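Local coordinates for ribosomal protein S2-related protein (Deinococcus radiodurans, PDB 2JH3) that binds a [4Fe-4S] cluster and may act as a sirohydrochlorin ferrochelatase, at residues Val417-Trp431 against Leu448-Val461. Numbering follows the deposited sequence.
With SF4 (iron/sulfur cluster), chain E.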
loop_
_atom_site.group_PDB
_atom_site.type_symbol
_atom_site.label_atom_id
_atom_site.label_comp_id
_atom_site.label_asym_id
_atom_site.label_seq_id
_atom_site.Cartn_x
_atom_site.Cartn_y
_atom_site.Cartn_z
ATOM N N VAL A 417 12.903 -7.182 5.792
ATOM C CA VAL A 417 11.561 -7.529 5.348
ATOM C C VAL A 417 10.503 -6.816 6.193
ATOM O O VAL A 417 9.584 -6.289 5.631
ATOM C CB VAL A 417 11.339 -9.065 5.384
ATOM C CG1 VAL A 417 9.909 -9.453 4.938
ATOM C CG2 VAL A 417 12.376 -9.750 4.502
ATOM N N ALA A 418 10.676 -6.770 7.511
ATOM C CA ALA A 418 9.718 -6.097 8.359
ATOM C C ALA A 418 9.611 -4.621 7.994
ATOM O O ALA A 418 8.501 -4.082 7.944
ATOM C CB ALA A 418 10.070 -6.290 9.759
ATOM N N ALA A 419 10.713 -3.947 7.656
ATOM C CA ALA A 419 10.628 -2.514 7.254
ATOM C C ALA A 419 9.750 -2.351 6.024
ATOM O O ALA A 419 8.932 -1.432 5.924
ATOM C CB ALA A 419 12.029 -1.921 6.972
ATOM N N GLN A 420 9.829 -3.313 5.117
ATOM C CA GLN A 420 9.043 -3.268 3.871
ATOM C C GLN A 420 7.588 -3.657 4.079
ATOM O O GLN A 420 6.690 -2.986 3.560
ATOM C CB GLN A 420 9.664 -4.144 2.805
ATOM C CG GLN A 420 11.024 -3.647 2.247
ATOM C CD GLN A 420 11.078 -2.142 1.782
ATOM O OE1 GLN A 420 10.306 -1.712 0.922
ATOM N NE2 GLN A 420 12.017 -1.342 2.415
ATOM N N VAL A 421 7.339 -4.737 4.812
ATOM C CA VAL A 421 5.961 -5.216 5.049
ATOM C C VAL A 421 5.184 -4.350 6.048
ATOM O O VAL A 421 4.100 -3.866 5.762
ATOM C CB VAL A 421 6.028 -6.595 5.629
ATOM C CG1 VAL A 421 4.643 -7.077 6.163
ATOM C CG2 VAL A 421 6.468 -7.534 4.511
ATOM N N CYS A 422 5.807 -4.092 7.170
ATOM C CA CYS A 422 5.157 -3.389 8.255
ATOM C C CYS A 422 4.855 -1.906 7.958
ATOM O O CYS A 422 4.030 -1.273 8.638
ATOM C CB CYS A 422 5.977 -3.498 9.518
ATOM S SG CYS A 422 6.210 -5.175 10.122
ATOM N N ALA A 423 5.517 -1.362 6.922
ATOM C CA ALA A 423 5.202 -0.009 6.452
ATOM C C ALA A 423 3.783 0.187 6.048
ATOM O O ALA A 423 3.271 1.331 6.030
ATOM C CB ALA A 423 6.129 0.368 5.348
ATOM N N SER A 424 3.116 -0.900 5.675
ATOM C CA SER A 424 1.699 -0.843 5.359
ATOM C C SER A 424 0.774 -0.828 6.558
ATOM O O SER A 424 -0.441 -0.576 6.418
ATOM C CB SER A 424 1.345 -2.023 4.445
ATOM O OG SER A 424 1.852 -1.794 3.131
ATOM N N CYS A 425 1.330 -1.116 7.726
ATOM C CA CYS A 425 0.577 -1.385 8.923
ATOM C C CYS A 425 0.490 -0.164 9.834
ATOM O O CYS A 425 1.468 0.586 9.954
ATOM C CB CYS A 425 1.277 -2.515 9.696
ATOM S SG CYS A 425 0.213 -3.332 10.917
ATOM N N LEU A 426 -0.622 0.027 10.516
ATOM C CA LEU A 426 -0.705 1.038 11.616
ATOM C C LEU A 426 0.136 0.763 12.874
ATOM O O LEU A 426 0.475 1.657 13.689
ATOM C CB LEU A 426 -2.151 1.159 12.041
ATOM C CG LEU A 426 -3.159 2.183 11.417
ATOM C CD1 LEU A 426 -2.712 2.915 10.265
ATOM C CD2 LEU A 426 -4.643 1.692 11.318
ATOM N N ARG A 427 0.383 -0.504 13.110
ATOM C CA ARG A 427 0.978 -0.939 14.362
ATOM C C ARG A 427 2.471 -0.670 14.413
ATOM O O ARG A 427 3.122 -0.420 13.363
ATOM C CB ARG A 427 0.702 -2.433 14.562
ATOM C CG ARG A 427 -0.724 -2.741 14.841
ATOM C CD ARG A 427 -0.860 -4.225 15.124
ATOM N NE ARG A 427 -2.094 -4.666 15.831
ATOM C CZ ARG A 427 -3.046 -5.470 15.385
ATOM N NH1 ARG A 427 -3.983 -5.893 16.214
ATOM N NH2 ARG A 427 -3.000 -5.980 14.161
ATOM N N THR A 428 2.985 -0.673 15.649
ATOM C CA THR A 428 4.406 -0.483 16.005
ATOM C C THR A 428 4.926 -1.810 16.609
ATOM O O THR A 428 4.402 -2.287 17.608
ATOM C CB THR A 428 4.562 0.651 17.086
ATOM O OG1 THR A 428 4.161 1.921 16.525
ATOM C CG2 THR A 428 6.024 0.820 17.511
ATOM N N ARG A 429 5.931 -2.385 15.944
ATOM C CA ARG A 429 6.507 -3.725 16.293
ATOM C C ARG A 429 7.323 -3.719 17.546
ATOM O O ARG A 429 8.538 -3.633 17.539
ATOM C CB ARG A 429 7.232 -4.333 15.081
ATOM C CG ARG A 429 8.312 -3.505 14.454
ATOM C CD ARG A 429 8.701 -4.135 13.117
ATOM N NE ARG A 429 9.795 -3.461 12.390
ATOM C CZ ARG A 429 9.614 -2.414 11.592
ATOM N NH1 ARG A 429 10.640 -1.917 10.928
ATOM N NH2 ARG A 429 8.402 -1.866 11.414
ATOM N N LEU A 430 6.634 -3.875 18.661
ATOM C CA LEU A 430 7.247 -3.938 19.977
ATOM C C LEU A 430 8.262 -5.086 20.092
ATOM O O LEU A 430 9.276 -5.003 20.805
ATOM C CB LEU A 430 6.163 -4.175 20.989
ATOM C CG LEU A 430 5.583 -3.012 21.792
ATOM C CD1 LEU A 430 5.698 -1.618 21.192
ATOM C CD2 LEU A 430 4.222 -3.397 22.333
ATOM N N TRP A 431 7.964 -6.139 19.358
ATOM C CA TRP A 431 8.731 -7.369 19.405
ATOM C C TRP A 431 10.085 -7.180 18.729
ATOM O O TRP A 431 10.950 -8.032 18.841
ATOM C CB TRP A 431 7.952 -8.508 18.739
ATOM C CG TRP A 431 7.512 -8.233 17.261
ATOM C CD1 TRP A 431 6.295 -7.768 16.876
ATOM C CD2 TRP A 431 8.258 -8.433 16.064
ATOM N NE1 TRP A 431 6.252 -7.589 15.525
ATOM C CE2 TRP A 431 7.425 -8.032 14.988
ATOM C CE3 TRP A 431 9.550 -8.929 15.773
ATOM C CZ2 TRP A 431 7.841 -8.073 13.650
ATOM C CZ3 TRP A 431 9.930 -9.022 14.433
ATOM C CH2 TRP A 431 9.092 -8.594 13.397
ATOM N N LEU A 448 -0.808 2.156 17.748
ATOM C CA LEU A 448 -1.310 0.833 18.028
ATOM C C LEU A 448 -0.154 -0.119 18.206
ATOM O O LEU A 448 0.732 -0.112 17.405
ATOM C CB LEU A 448 -2.148 0.353 16.853
ATOM C CG LEU A 448 -3.490 0.975 16.475
ATOM C CD1 LEU A 448 -3.369 2.310 15.893
ATOM C CD2 LEU A 448 -4.112 0.134 15.436
ATOM N N PRO A 449 -0.143 -0.896 19.265
ATOM C CA PRO A 449 0.971 -1.897 19.359
ATOM C C PRO A 449 0.846 -3.180 18.571
ATOM O O PRO A 449 -0.252 -3.702 18.346
ATOM C CB PRO A 449 1.003 -2.217 20.847
ATOM C CG PRO A 449 -0.430 -1.968 21.344
ATOM C CD PRO A 449 -1.011 -0.893 20.474
ATOM N N CYS A 450 1.997 -3.710 18.160
ATOM C CA CYS A 450 2.130 -5.023 17.548
ATOM C C CYS A 450 2.951 -5.878 18.517
ATOM O O CYS A 450 4.122 -5.540 18.819
ATOM C CB CYS A 450 2.808 -5.025 16.184
ATOM S SG CYS A 450 2.955 -6.721 15.557
ATOM N N ALA A 451 2.321 -6.954 19.037
ATOM C CA ALA A 451 2.931 -7.741 20.082
ATOM C C ALA A 451 3.662 -8.957 19.513
ATOM O O ALA A 451 4.363 -9.666 20.264
ATOM C CB ALA A 451 1.836 -8.188 21.114
ATOM N N GLU A 452 3.511 -9.227 18.206
ATOM C CA GLU A 452 4.053 -10.490 17.645
ATOM C C GLU A 452 3.997 -10.409 16.105
ATOM O O GLU A 452 3.015 -9.884 15.532
ATOM C CB GLU A 452 3.286 -11.749 18.159
ATOM C CG GLU A 452 4.008 -13.023 17.733
ATOM C CD GLU A 452 3.431 -14.272 18.272
ATOM O OE1 GLU A 452 2.380 -14.209 18.910
ATOM O OE2 GLU A 452 4.069 -15.292 18.085
ATOM N N ALA A 453 5.044 -10.894 15.450
ATOM C CA ALA A 453 5.051 -11.038 14.056
ATOM C C ALA A 453 3.852 -11.832 13.575
ATOM O O ALA A 453 3.605 -12.954 14.018
ATOM C CB ALA A 453 6.343 -11.636 13.572
ATOM N N CYS A 454 3.152 -11.244 12.592
ATOM C CA CYS A 454 1.917 -11.818 11.975
ATOM C C CYS A 454 2.134 -12.807 10.794
ATOM O O CYS A 454 3.259 -12.960 10.252
ATOM C CB CYS A 454 0.965 -10.666 11.521
ATOM S SG CYS A 454 1.536 -9.834 10.103
ATOM N N THR A 455 1.075 -13.485 10.370
ATOM C CA THR A 455 1.252 -14.501 9.318
ATOM C C THR A 455 1.679 -13.881 7.988
ATOM O O THR A 455 2.367 -14.517 7.237
ATOM C CB THR A 455 0.026 -15.434 9.088
ATOM O OG1 THR A 455 -1.088 -14.645 8.787
ATOM C CG2 THR A 455 -0.250 -16.251 10.357
ATOM N N VAL A 456 1.322 -12.622 7.736
ATOM C CA VAL A 456 1.687 -11.971 6.472
ATOM C C VAL A 456 3.205 -11.690 6.444
ATOM O O VAL A 456 3.884 -11.930 5.399
ATOM C CB VAL A 456 0.829 -10.744 6.205
ATOM C CG1 VAL A 456 1.410 -9.861 5.062
ATOM C CG2 VAL A 456 -0.608 -11.166 5.810
ATOM N N LEU A 457 3.759 -11.233 7.570
ATOM C CA LEU A 457 5.183 -11.003 7.680
ATOM C C LEU A 457 5.973 -12.318 7.647
ATOM O O LEU A 457 7.024 -12.374 6.997
ATOM C CB LEU A 457 5.530 -10.255 8.985
ATOM C CG LEU A 457 7.032 -10.081 9.304
ATOM C CD1 LEU A 457 7.719 -9.329 8.141
ATOM C CD2 LEU A 457 7.241 -9.272 10.570
ATOM N N LEU A 458 5.459 -13.367 8.315
ATOM C CA LEU A 458 6.128 -14.690 8.273
ATOM C C LEU A 458 6.215 -15.200 6.833
ATOM O O LEU A 458 7.244 -15.697 6.391
ATOM C CB LEU A 458 5.377 -15.717 9.099
ATOM C CG LEU A 458 5.416 -15.508 10.585
ATOM C CD1 LEU A 458 4.337 -16.254 11.306
ATOM C CD2 LEU A 458 6.745 -15.908 11.135
ATOM N N ALA A 459 5.138 -15.101 6.085
ATOM C CA ALA A 459 5.203 -15.526 4.657
ATOM C C ALA A 459 6.169 -14.691 3.789
ATOM O O ALA A 459 6.829 -15.191 2.850
ATOM C CB ALA A 459 3.789 -15.452 4.078
ATOM N N ALA A 460 6.247 -13.401 4.075
ATOM C CA ALA A 460 7.188 -12.504 3.337
ATOM C C ALA A 460 8.652 -12.875 3.672
ATOM O O ALA A 460 9.548 -12.846 2.782
ATOM C CB ALA A 460 6.901 -11.037 3.673
ATOM N N VAL A 461 8.908 -13.237 4.931
ATOM C CA VAL A 461 10.241 -13.653 5.298
ATOM C C VAL A 461 10.560 -15.002 4.682
ATOM O O VAL A 461 11.672 -15.230 4.134
ATOM C CB VAL A 461 10.450 -13.718 6.835
ATOM C CG1 VAL A 461 11.802 -14.341 7.129
ATOM C CG2 VAL A 461 10.401 -12.330 7.398
HETATM FE FE1 SF4 E . 2.807 -6.501 13.309
HETATM FE FE2 SF4 E . 2.146 -7.712 10.971
HETATM FE FE3 SF4 E . 1.532 -5.114 11.404
HETATM FE FE4 SF4 E . 4.136 -5.848 11.013
HETATM S S1 SF4 E . 2.421 -6.017 9.451
HETATM S S2 SF4 E . 3.383 -4.409 12.649
HETATM S S3 SF4 E . 4.182 -7.903 12.092
HETATM S S4 SF4 E . 0.603 -6.902 12.511
HETATM O O HOH W 1 1.540 2.608 15.977
HETATM O O HOH W 2 -2.816 -3.544 18.279
#
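Strands 427-429 and 448-450 pair in parallel, T428 N giving its hydrogen to L448 O (2.9 Å) and C450 N to T428 O (2.8 Å), while helices 417-422 and 455-461 pack with axes 9.9 Å apart at 133°. Between these pairings sits the [4Fe-4S] cluster, bound by two cysteines from each segment: C422 and C425 in a CxxC motif spanning a type I turn, C450 and C454 in a CxxxC. Each thiolate takes one iron, as in C450 SG to FE1 (2.3 Å). C454 also N-caps helix 455-461, its sulfur weakly accepting from L457 N. L457 is a knob among V417, A418, V421 and C422; with CG anti to the backbone N (chi1 174°), it sends CD1 against A418 and V417 of helix 417-422 and CD2 to W431 CZ2 (3.4 Å). Small A460 lets its CB meet V417 CG1 and V421 CG2 (both 3.6 Å). W431 turns its edge to cluster sulfide S3, and a broad, flat indole suits this slot: A453 CB lies over its six-membered ring in a CH-pi contact, R429 CB against the opposite face. With an alanine in its place that edge would be lost, and A453 and L457 CD2 would probably lack their aromatic neighbour. R427 lays CB near C450 CB, bonds weakly through NE to P449 O and salt-bridges E52 through NH2. W431 NE1 stands 3.4 Å from C450 SG, which lies in the ring plane.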